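Local coordinates for flagellar regulatory protein C (PDB 4QHS) that probably hydrolyses ATP through its heptameric AAA+ domain to activate sigma-54-dependent transcription of flagellar genes in Vibrio cholerae, at residues A[51-54]-A[55-58]; A[82-86]-A[87-91]; A[102-105]-A[106-109]; A[185-188]-A[189-192]. All coordinates share one frame; numbering follows the deposited sequence.

Contact 1: A[51-54]-A[55-58]; sequences KEVM and SRYI
Between 51-54 and 55-58 the chain makes consecutive helical turns: Tyr57 N bonds to Val53 O at 2.7 Å and Ile58 N to Met54 O at 2.9 Å, while the first of these turns is stretched, Ser55 N reaching Lys51 O only weakly at 3.5 Å. The Ser55 hydroxyl sits beside that looser turn, with OG 3.1 Å from Lys51 O and 2.9 Å from Glu52 O, two carbonyls within reach of one proton. Arg56 has CG anti to its own N (chi1 -158°), and a bend at chi3 (-59°) brings the guanidinium back along the helix, so that Glu52 O lies 3.5 Å above one of its faces, toward the rim. The carboxylate does not join in, Glu52 OE2 staying 6.6 Å from Arg56 NH1. On another side of the helix Met54 SD and Ile58 CD1 meet loosely at 4.5 Å, both side chains packing on Ala31 of helix 23-35. The Tyr57 ring leads away to Leu28 of that helix, and its hydroxyl bonds to Asp32. Lys51 NZ is held by the carbonyls of Ile43 and Gly45; its place in the sequence GPSGSGKE marks it as the lysine of the Walker A motif, and this helix as the one that follows the P-loop.

Contact 2: A[82-86]-A[87-91]; sequences LEATL and FGYEK
Two backbone bonds join 82-86 to 87-91: Phe87 N to Glu83 O at 3.0 Å, nearly straight at 163°, and Gly88 N to Ala84 O at 2.7 Å, more bent and approaching from above the carbonyl plane. Gly88 then leaves the helix with a positive phi of 77°, turning the chain into an extended run. The remaining contacts are largely apolar. With CG anti to its carbonyl carbon, the Phe87 ring lies back beside the last turn; Glu83 O stands near the ring plane, 3.3 Å from Phe87 CD2, and the same edge carbon has Leu86 CB at 3.8 Å. Glu83 approaches at a slant, its CG 4.0 Å from Phe87 CD2, with the carboxylate almost perpendicular to the ring. Tyr89 has CG between its backbone N and carbonyl carbon (chi1 50°), which turns the ring back to the helix, CD1 3.7 Å from Ala84 CB, with Ala84 O in the ring plane at its edge. Beyond it, Phe87 packs on Leu125 and Val132 of helix 123-135, Leu82 and Thr85 rest on Ile72 of strand 69-73, and Tyr89 pairs its backbone with Cys101 as strand 88-89 runs antiparallel to 101-102.

Contact 3: A[102-105]-A[106-109]; sequences PGKF and EQAQ
The Glu106 carboxylate lies against the Pro102-Gly103 link: Gly103 N comes in over its plane, 64° out of it, and gives OE1 a hydrogen bond of 3.0 Å, while OE2 rests 3.3 Å from Pro102 CB. Another flat group, the amide of Gln107, turns its nitrogen back to the next peptide, NE2 making a weak bond of 3.1 Å to Gly103 O; its NE2 also lies 3.8 Å from Lys104 CD, where the two side chains pass at a slant. Glu106 reaches the helix start because CG is anti to its carbonyl carbon (chi1 -70°) and the chain beyond is extended. Gly103 is the N-cap of the short helix 104-107 and Glu106 the third residue after it, so this N-H to carboxylate bond is the glutamate half of a capping box, with no N-cap side chain to return it. Arg140 also binds OE1 in a salt bridge, which probably helps hold the carboxylate ionised and fixed. Gly103 O takes a second donor, Gln107 N, at 3.2 Å. At the other end Ala108 N makes weak bonds to Lys104 O and Phe105 O, at 3.2 Å and 3.4 Å. Phe105 and Ala108 both turn their side chains onto Ile113 of strand 112-116.

Contact 4: A[185-188]-A[189-192]; sequences WPAL and CERK
Arg191 slots its guanidinium between Leu188 and Trp185. Leu188 CD1 stands 3.7 Å above the centre of one face, and on the opposite face Trp185 CE2 lies 4.1 Å off the plane, toward the rim. Ring and guanidinium planes are 62° apart, so the tryptophan is tilted rather than stacked, and Arg191 NH2 comes within 3.3 Å of Trp185 NE1, both of them donors. The arginine gets there from a cramped start: its CG sits between backbone N and carbonyl carbon (chi1 43°), after which the chain runs extended through NE and passes Pro186 at about a right angle, CD 4.1 Å from CG of the proline ring. NE then makes a weak bond of 3.3 Å to Pro186 O, near the guanidinium plane, and NH1 forms a salt bridge with Asp194. The segment follows the last strand of the AAA+ core, 182-184, and leads toward helix 195-208 of the lid. Its backbone makes two overlapping turns of 3-10 kind, Glu190 N bonding to Ala187 O at 2.8 Å and Arg191 N to Leu188 O at 2.9 Å. Trp185 swings CG anti to its N (chi1 -163°), which carries the indole to helix 23-35, and NE1 gives a weak bond to Ser49 O in the Walker A sequence.

In the fold
Each contact is local and closes no more than a turn or two; the four follow in series without nesting or crossing. Contact 1 starts the helix after the P-loop, close to the centre of the chain. Contact 2 ends helix 82-87 and enters strand 88-89. The chain then runs out through the GAFTGA sequence, which in this family meets sigma-54, and returns by strand 101-102 to contact 3. Contacts 2 and 3 therefore flank that loop, centres 10 Å apart, probably joined by a hydrogen bond between Thr85 O and Lys104 N. Contact 4 lies on the opposite side of the chain's centre from contacts 2 and 3, leading from core to lid, and touches contact 1 where Met54 packs on Trp185.

Contact 1: A[51-54]-A[55-58]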
loop_
_atom_site.group_PDB
_atom_site.type_symbol
_atom_site.label_atom_id
_atom_site.label_comp_id
_atom_site.label_asym_id
_atom_site.label_seq_id
_atom_site.Cartn_x
_atom_site.Cartn_y
_atom_site.Cartn_z
ATOM N N LYS A 51 12.889 -11.012 -40.091
ATOM C CA LYS A 51 11.810 -11.992 -39.918
ATOM C C LYS A 51 10.510 -11.607 -40.592
ATOM O O LYS A 51 9.732 -12.469 -41.008
ATOM C CB LYS A 51 11.497 -12.204 -38.441
ATOM C CG LYS A 51 12.437 -13.090 -37.674
ATOM C CD LYS A 51 11.827 -13.366 -36.310
ATOM C CE LYS A 51 12.865 -13.834 -35.331
ATOM N NZ LYS A 51 12.250 -14.276 -34.059
ATOM N N GLU A 52 10.263 -10.304 -40.645
ATOM C CA GLU A 52 8.967 -9.768 -41.036
ATOM C C GLU A 52 8.563 -10.213 -42.437
ATOM O O GLU A 52 7.375 -10.361 -42.734
ATOM C CB GLU A 52 8.983 -8.238 -40.947
ATOM C CG GLU A 52 9.913 -7.536 -41.947
ATOM C CD GLU A 52 11.373 -7.498 -41.508
ATOM O OE1 GLU A 52 11.733 -8.210 -40.549
ATOM O OE2 GLU A 52 12.160 -6.745 -42.123
ATOM N N VAL A 53 9.556 -10.450 -43.290
ATOM C CA VAL A 53 9.284 -10.770 -44.680
ATOM C C VAL A 53 9.120 -12.273 -44.910
ATOM O O VAL A 53 8.371 -12.688 -45.796
ATOM C CB VAL A 53 10.397 -10.217 -45.610
ATOM C CG1 VAL A 53 10.484 -8.698 -45.488
ATOM C CG2 VAL A 53 11.744 -10.872 -45.315
ATOM N N MET A 54 9.814 -13.080 -44.110
ATOM C CA MET A 54 9.711 -14.535 -44.187
ATOM C C MET A 54 8.268 -14.986 -43.966
ATOM O O MET A 54 7.767 -15.892 -44.638
ATOM C CB MET A 54 10.644 -15.180 -43.161
ATOM C CG MET A 54 10.127 -16.466 -42.546
ATOM S SD MET A 54 10.825 -17.941 -43.277
ATOM C CE MET A 54 11.703 -18.589 -41.863
ATOM N N SER A 55 7.597 -14.327 -43.032
ATOM C CA SER A 55 6.186 -14.579 -42.774
ATOM C C SER A 55 5.311 -14.147 -43.953
ATOM O O SER A 55 4.315 -14.798 -44.287
ATOM C CB SER A 55 5.771 -13.849 -41.497
ATOM O OG SER A 55 6.662 -12.774 -41.258
ATOM N N ARG A 56 5.680 -13.041 -44.582
ATOM C CA ARG A 56 4.917 -12.567 -45.717
ATOM C C ARG A 56 5.176 -13.505 -46.895
ATOM O O ARG A 56 4.295 -13.750 -47.722
ATOM C CB ARG A 56 5.282 -11.121 -46.050
ATOM C CG ARG A 56 4.214 -10.366 -46.842
ATOM C CD ARG A 56 4.343 -8.854 -46.663
ATOM N NE ARG A 56 4.233 -8.458 -45.259
ATOM C CZ ARG A 56 5.207 -7.875 -44.565
ATOM N NH1 ARG A 56 6.369 -7.600 -45.150
ATOM N NH2 ARG A 56 5.016 -7.559 -43.288
ATOM N N TYR A 57 6.386 -14.050 -46.944
ATOM C CA TYR A 57 6.741 -15.046 -47.943
ATOM C C TYR A 57 5.888 -16.295 -47.759
ATOM O O TYR A 57 5.418 -16.898 -48.717
ATOM C CB TYR A 57 8.218 -15.389 -47.830
ATOM C CG TYR A 57 8.673 -16.521 -48.704
ATOM C CD1 TYR A 57 8.490 -17.844 -48.321
ATOM C CD2 TYR A 57 9.314 -16.270 -49.904
ATOM C CE1 TYR A 57 8.918 -18.880 -49.123
ATOM C CE2 TYR A 57 9.752 -17.303 -50.710
ATOM C CZ TYR A 57 9.548 -18.606 -50.315
ATOM O OH TYR A 57 9.984 -19.635 -51.121
ATOM N N ILE A 58 5.694 -16.687 -46.508
ATOM C CA ILE A 58 4.904 -17.870 -46.237
ATOM C C ILE A 58 3.463 -17.664 -46.727
ATOM O O ILE A 58 2.896 -18.535 -47.391
ATOM C CB ILE A 58 4.941 -18.218 -44.744
ATOM C CG1 ILE A 58 6.307 -18.823 -44.412
ATOM C CG2 ILE A 58 3.816 -19.186 -44.398
ATOM C CD1 ILE A 58 6.531 -19.118 -42.952
#

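Contact 2: A[82-86]-A[87-91]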
loop_
_atom_site.group_PDB
_atom_site.type_symbol
_atom_site.label_atom_id
_atom_site.label_comp_id
_atom_site.label_asym_id
_atom_site.label_seq_id
_atom_site.Cartn_x
_atom_site.Cartn_y
_atom_site.Cartn_z
ATOM N N LEU A 82 -3.097 -4.125 -26.252
ATOM C CA LEU A 82 -2.809 -5.337 -27.029
ATOM C C LEU A 82 -4.002 -6.278 -27.085
ATOM O O LEU A 82 -4.393 -6.717 -28.154
ATOM C CB LEU A 82 -1.610 -6.087 -26.450
ATOM C CG LEU A 82 -1.330 -7.486 -27.033
ATOM C CD1 LEU A 82 -1.133 -7.426 -28.559
ATOM C CD2 LEU A 82 -0.093 -8.124 -26.366
ATOM N N GLU A 83 -4.564 -6.583 -25.919
ATOM C CA GLU A 83 -5.711 -7.475 -25.824
ATOM C C GLU A 83 -6.919 -6.897 -26.564
ATOM O O GLU A 83 -7.616 -7.620 -27.288
ATOM C CB GLU A 83 -6.051 -7.744 -24.358
ATOM C CG GLU A 83 -7.277 -8.583 -24.142
ATOM C CD GLU A 83 -7.373 -9.069 -22.707
ATOM O OE1 GLU A 83 -6.332 -9.473 -22.138
ATOM O OE2 GLU A 83 -8.478 -9.049 -22.140
ATOM N N ALA A 84 -7.155 -5.598 -26.420
ATOM C CA ALA A 84 -8.281 -4.983 -27.125
ATOM C C ALA A 84 -8.079 -5.023 -28.646
ATOM O O ALA A 84 -9.022 -5.258 -29.410
ATOM C CB ALA A 84 -8.489 -3.566 -26.665
ATOM N N THR A 85 -6.849 -4.791 -29.086
ATOM C CA THR A 85 -6.558 -4.791 -30.511
ATOM C C THR A 85 -6.718 -6.193 -31.093
ATOM O O THR A 85 -7.333 -6.372 -32.137
ATOM C CB THR A 85 -5.154 -4.291 -30.784
ATOM O OG1 THR A 85 -4.239 -5.090 -30.036
ATOM C CG2 THR A 85 -5.021 -2.881 -30.306
ATOM N N LEU A 86 -6.197 -7.188 -30.391
ATOM C CA LEU A 86 -6.289 -8.578 -30.847
ATOM C C LEU A 86 -7.725 -9.098 -30.962
ATOM O O LEU A 86 -8.110 -9.669 -31.992
ATOM C CB LEU A 86 -5.500 -9.494 -29.904
ATOM C CG LEU A 86 -4.097 -9.843 -30.394
ATOM C CD1 LEU A 86 -3.359 -10.695 -29.362
ATOM C CD2 LEU A 86 -4.139 -10.543 -31.764
ATOM N N PHE A 87 -8.509 -8.893 -29.903
ATOM C CA PHE A 87 -9.839 -9.486 -29.798
ATOM C C PHE A 87 -10.961 -8.536 -30.172
ATOM O O PHE A 87 -12.077 -8.969 -30.460
ATOM C CB PHE A 87 -10.055 -10.008 -28.377
ATOM C CG PHE A 87 -9.130 -11.120 -28.024
ATOM C CD1 PHE A 87 -9.387 -12.409 -28.449
ATOM C CD2 PHE A 87 -7.978 -10.877 -27.308
ATOM C CE1 PHE A 87 -8.516 -13.443 -28.145
ATOM C CE2 PHE A 87 -7.109 -11.910 -26.999
ATOM C CZ PHE A 87 -7.377 -13.190 -27.420
ATOM N N GLY A 88 -10.674 -7.240 -30.175
ATOM C CA GLY A 88 -11.702 -6.261 -30.447
ATOM C C GLY A 88 -12.549 -6.126 -29.197
ATOM O O GLY A 88 -12.337 -6.840 -28.220
ATOM N N TYR A 89 -13.528 -5.231 -29.234
ATOM C CA TYR A 89 -14.321 -4.942 -28.058
ATOM C C TYR A 89 -15.645 -4.303 -28.431
ATOM O O TYR A 89 -15.837 -3.813 -29.548
ATOM C CB TYR A 89 -13.552 -4.024 -27.102
ATOM C CG TYR A 89 -12.956 -2.796 -27.769
ATOM C CD1 TYR A 89 -11.696 -2.851 -28.366
ATOM C CD2 TYR A 89 -13.652 -1.589 -27.809
ATOM C CE1 TYR A 89 -11.143 -1.736 -28.979
ATOM C CE2 TYR A 89 -13.108 -0.469 -28.425
ATOM C CZ TYR A 89 -11.850 -0.548 -29.005
ATOM O OH TYR A 89 -11.293 0.557 -29.607
ATOM N N GLU A 90 -16.560 -4.326 -27.478
ATOM C CA GLU A 90 -17.826 -3.641 -27.626
ATOM C C GLU A 90 -17.763 -2.342 -26.839
ATOM O O GLU A 90 -16.915 -2.179 -25.956
ATOM C CB GLU A 90 -18.976 -4.539 -27.168
ATOM C CG GLU A 90 -19.094 -5.812 -28.024
ATOM C CD GLU A 90 -19.544 -5.532 -29.461
ATOM O OE1 GLU A 90 -20.261 -4.534 -29.695
ATOM O OE2 GLU A 90 -19.188 -6.315 -30.363
ATOM N N LYS A 91 -18.627 -1.403 -27.203
ATOM C CA LYS A 91 -18.659 -0.112 -26.546
ATOM C C LYS A 91 -18.819 -0.362 -25.055
ATOM O O LYS A 91 -19.627 -1.192 -24.651
ATOM C CB LYS A 91 -19.797 0.754 -27.108
ATOM C CG LYS A 91 -19.866 2.158 -26.521
ATOM C CD LYS A 91 -20.964 3.002 -27.181
ATOM C CE LYS A 91 -20.974 4.423 -26.613
ATOM N NZ LYS A 91 -22.086 5.269 -27.133
#

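Contact 3: A[102-105]-A[106-109]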
loop_
_atom_site.group_PDB
_atom_site.type_symbol
_atom_site.label_atom_id
_atom_site.label_comp_id
_atom_site.label_asym_id
_atom_site.label_seq_id
_atom_site.Cartn_x
_atom_site.Cartn_y
_atom_site.Cartn_z
ATOM N N PRO A 102 -13.542 -4.109 -34.344
ATOM C CA PRO A 102 -13.227 -5.501 -34.594
ATOM C C PRO A 102 -11.781 -5.801 -34.304
ATOM O O PRO A 102 -10.945 -4.950 -34.423
ATOM C CB PRO A 102 -13.538 -5.654 -36.065
ATOM C CG PRO A 102 -13.396 -4.338 -36.606
ATOM C CD PRO A 102 -13.818 -3.389 -35.583
ATOM N N GLY A 103 -11.504 -7.024 -33.913
ATOM C CA GLY A 103 -10.144 -7.429 -33.666
ATOM C C GLY A 103 -9.334 -7.753 -34.898
ATOM O O GLY A 103 -9.832 -7.793 -35.995
ATOM N N LYS A 104 -8.066 -8.023 -34.676
ATOM C CA LYS A 104 -7.180 -8.442 -35.721
ATOM C C LYS A 104 -7.521 -9.800 -36.252
ATOM O O LYS A 104 -7.354 -10.046 -37.408
ATOM C CB LYS A 104 -5.756 -8.452 -35.237
ATOM C CG LYS A 104 -5.239 -7.131 -34.846
ATOM C CD LYS A 104 -5.091 -6.232 -35.996
ATOM C CE LYS A 104 -3.711 -5.692 -35.999
ATOM N NZ LYS A 104 -3.662 -4.274 -36.382
ATOM N N PHE A 105 -8.044 -10.664 -35.416
ATOM C CA PHE A 105 -8.445 -11.954 -35.895
ATOM C C PHE A 105 -9.595 -11.842 -36.856
ATOM O O PHE A 105 -9.663 -12.573 -37.787
ATOM C CB PHE A 105 -8.794 -12.878 -34.738
ATOM C CG PHE A 105 -7.614 -13.395 -34.009
ATOM C CD1 PHE A 105 -6.811 -14.329 -34.570
ATOM C CD2 PHE A 105 -7.307 -12.945 -32.773
ATOM C CE1 PHE A 105 -5.749 -14.785 -33.910
ATOM C CE2 PHE A 105 -6.242 -13.410 -32.130
ATOM C CZ PHE A 105 -5.467 -14.327 -32.694
ATOM N N GLU A 106 -10.495 -10.912 -36.611
ATOM C CA GLU A 106 -11.616 -10.657 -37.515
ATOM C C GLU A 106 -11.136 -10.141 -38.869
ATOM O O GLU A 106 -11.605 -10.593 -39.914
ATOM C CB GLU A 106 -12.600 -9.648 -36.921
ATOM C CG GLU A 106 -13.418 -10.113 -35.739
ATOM C CD GLU A 106 -14.276 -8.981 -35.172
ATOM O OE1 GLU A 106 -14.046 -8.583 -34.005
ATOM O OE2 GLU A 106 -15.164 -8.478 -35.906
ATOM N N GLN A 107 -10.193 -9.234 -38.853
ATOM C CA GLN A 107 -9.696 -8.668 -40.071
ATOM C C GLN A 107 -8.927 -9.645 -40.912
ATOM O O GLN A 107 -8.753 -9.414 -42.065
ATOM C CB GLN A 107 -8.797 -7.497 -39.785
ATOM C CG GLN A 107 -9.471 -6.355 -39.166
ATOM C CD GLN A 107 -8.498 -5.435 -38.533
ATOM O OE1 GLN A 107 -7.656 -4.864 -39.189
ATOM N NE2 GLN A 107 -8.590 -5.296 -37.250
ATOM N N ALA A 108 -8.465 -10.725 -40.312
ATOM C CA ALA A 108 -7.586 -11.684 -40.961
ATOM C C ALA A 108 -8.382 -12.845 -41.496
ATOM O O ALA A 108 -7.816 -13.826 -41.995
ATOM C CB ALA A 108 -6.512 -12.188 -39.989
ATOM N N GLN A 109 -9.698 -12.728 -41.359
ATOM C CA GLN A 109 -10.628 -13.768 -41.764
ATOM C C GLN A 109 -10.320 -14.233 -43.183
ATOM O O GLN A 109 -10.201 -13.421 -44.102
ATOM C CB GLN A 109 -12.076 -13.256 -41.660
ATOM C CG GLN A 109 -13.141 -14.349 -41.717
ATOM C CD GLN A 109 -13.120 -15.249 -40.488
ATOM O OE1 GLN A 109 -12.261 -16.124 -40.358
ATOM N NE2 GLN A 109 -14.066 -15.031 -39.577
#

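Contact 4: A[185-188]-A[189-192]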
loop_
_atom_site.group_PDB
_atom_site.type_symbol
_atom_site.label_atom_id
_atom_site.label_comp_id
_atom_site.label_asym_id
_atom_site.label_seq_id
_atom_site.Cartn_x
_atom_site.Cartn_y
_atom_site.Cartn_z
ATOM N N TRP A 185 15.631 -18.379 -37.661
ATOM C CA TRP A 185 16.257 -17.475 -38.580
ATOM C C TRP A 185 17.502 -16.870 -37.957
ATOM O O TRP A 185 17.415 -15.913 -37.227
ATOM C CB TRP A 185 15.254 -16.388 -38.875
ATOM C CG TRP A 185 15.537 -15.636 -40.024
ATOM C CD1 TRP A 185 15.987 -14.379 -40.060
ATOM C CD2 TRP A 185 15.407 -16.058 -41.363
ATOM N NE1 TRP A 185 16.155 -13.974 -41.342
ATOM C CE2 TRP A 185 15.812 -15.000 -42.169
ATOM C CE3 TRP A 185 15.002 -17.237 -41.965
ATOM C CZ2 TRP A 185 15.807 -15.075 -43.538
ATOM C CZ3 TRP A 185 15.005 -17.309 -43.316
ATOM C CH2 TRP A 185 15.397 -16.242 -44.091
ATOM N N PRO A 186 18.663 -17.427 -38.245
ATOM C CA PRO A 186 19.900 -17.075 -37.558
ATOM C C PRO A 186 20.339 -15.619 -37.653
ATOM O O PRO A 186 19.890 -14.854 -38.462
ATOM C CB PRO A 186 20.912 -17.945 -38.268
ATOM C CG PRO A 186 20.412 -18.010 -39.644
ATOM C CD PRO A 186 18.936 -17.803 -39.634
ATOM N N ALA A 187 21.246 -15.253 -36.776
ATOM C CA ALA A 187 21.741 -13.908 -36.743
ATOM C C ALA A 187 22.652 -13.676 -37.922
ATOM O O ALA A 187 23.204 -14.604 -38.451
ATOM C CB ALA A 187 22.459 -13.669 -35.479
ATOM N N LEU A 188 22.783 -12.429 -38.329
ATOM C CA LEU A 188 23.543 -12.060 -39.501
ATOM C C LEU A 188 24.950 -12.626 -39.566
ATOM O O LEU A 188 25.398 -13.030 -40.600
ATOM C CB LEU A 188 23.607 -10.556 -39.599
ATOM C CG LEU A 188 23.450 -9.963 -40.974
ATOM C CD1 LEU A 188 22.633 -10.895 -41.754
ATOM C CD2 LEU A 188 22.804 -8.621 -40.901
ATOM N N CYS A 189 25.655 -12.634 -38.459
ATOM C CA CYS A 189 27.022 -13.080 -38.468
ATOM C C CYS A 189 27.105 -14.561 -38.702
ATOM O O CYS A 189 28.171 -15.109 -38.883
ATOM C CB CYS A 189 27.698 -12.741 -37.158
ATOM S SG CYS A 189 27.155 -13.696 -35.788
ATOM N N GLU A 190 25.961 -15.211 -38.700
ATOM C CA GLU A 190 25.916 -16.642 -38.878
ATOM C C GLU A 190 25.471 -16.949 -40.280
ATOM O O GLU A 190 25.247 -18.084 -40.630
ATOM C CB GLU A 190 24.984 -17.275 -37.854
ATOM C CG GLU A 190 25.443 -17.053 -36.444
ATOM C CD GLU A 190 24.684 -17.859 -35.437
ATOM O OE1 GLU A 190 24.202 -18.936 -35.784
ATOM O OE2 GLU A 190 24.584 -17.425 -34.279
ATOM N N ARG A 191 25.352 -15.918 -41.092
ATOM C CA ARG A 191 25.033 -16.116 -42.481
ATOM C C ARG A 191 25.640 -15.023 -43.318
ATOM O O ARG A 191 24.978 -14.344 -44.054
ATOM C CB ARG A 191 23.541 -16.165 -42.671
ATOM C CG ARG A 191 22.786 -15.146 -41.906
ATOM C CD ARG A 191 21.379 -15.124 -42.361
ATOM N NE ARG A 191 20.600 -14.159 -41.630
ATOM C CZ ARG A 191 19.768 -13.305 -42.193
ATOM N NH1 ARG A 191 19.604 -13.295 -43.494
ATOM N NH2 ARG A 191 19.111 -12.453 -41.439
ATOM N N LYS A 192 26.936 -14.874 -43.190
ATOM C CA LYS A 192 27.641 -13.778 -43.784
ATOM C C LYS A 192 27.319 -13.597 -45.238
ATOM O O LYS A 192 27.396 -12.518 -45.739
ATOM C CB LYS A 192 29.136 -13.973 -43.591
ATOM C CG LYS A 192 29.717 -13.249 -42.391
ATOM C CD LYS A 192 31.038 -13.838 -41.947
ATOM C CE LYS A 192 31.567 -13.135 -40.728
ATOM N NZ LYS A 192 33.046 -13.165 -40.671
#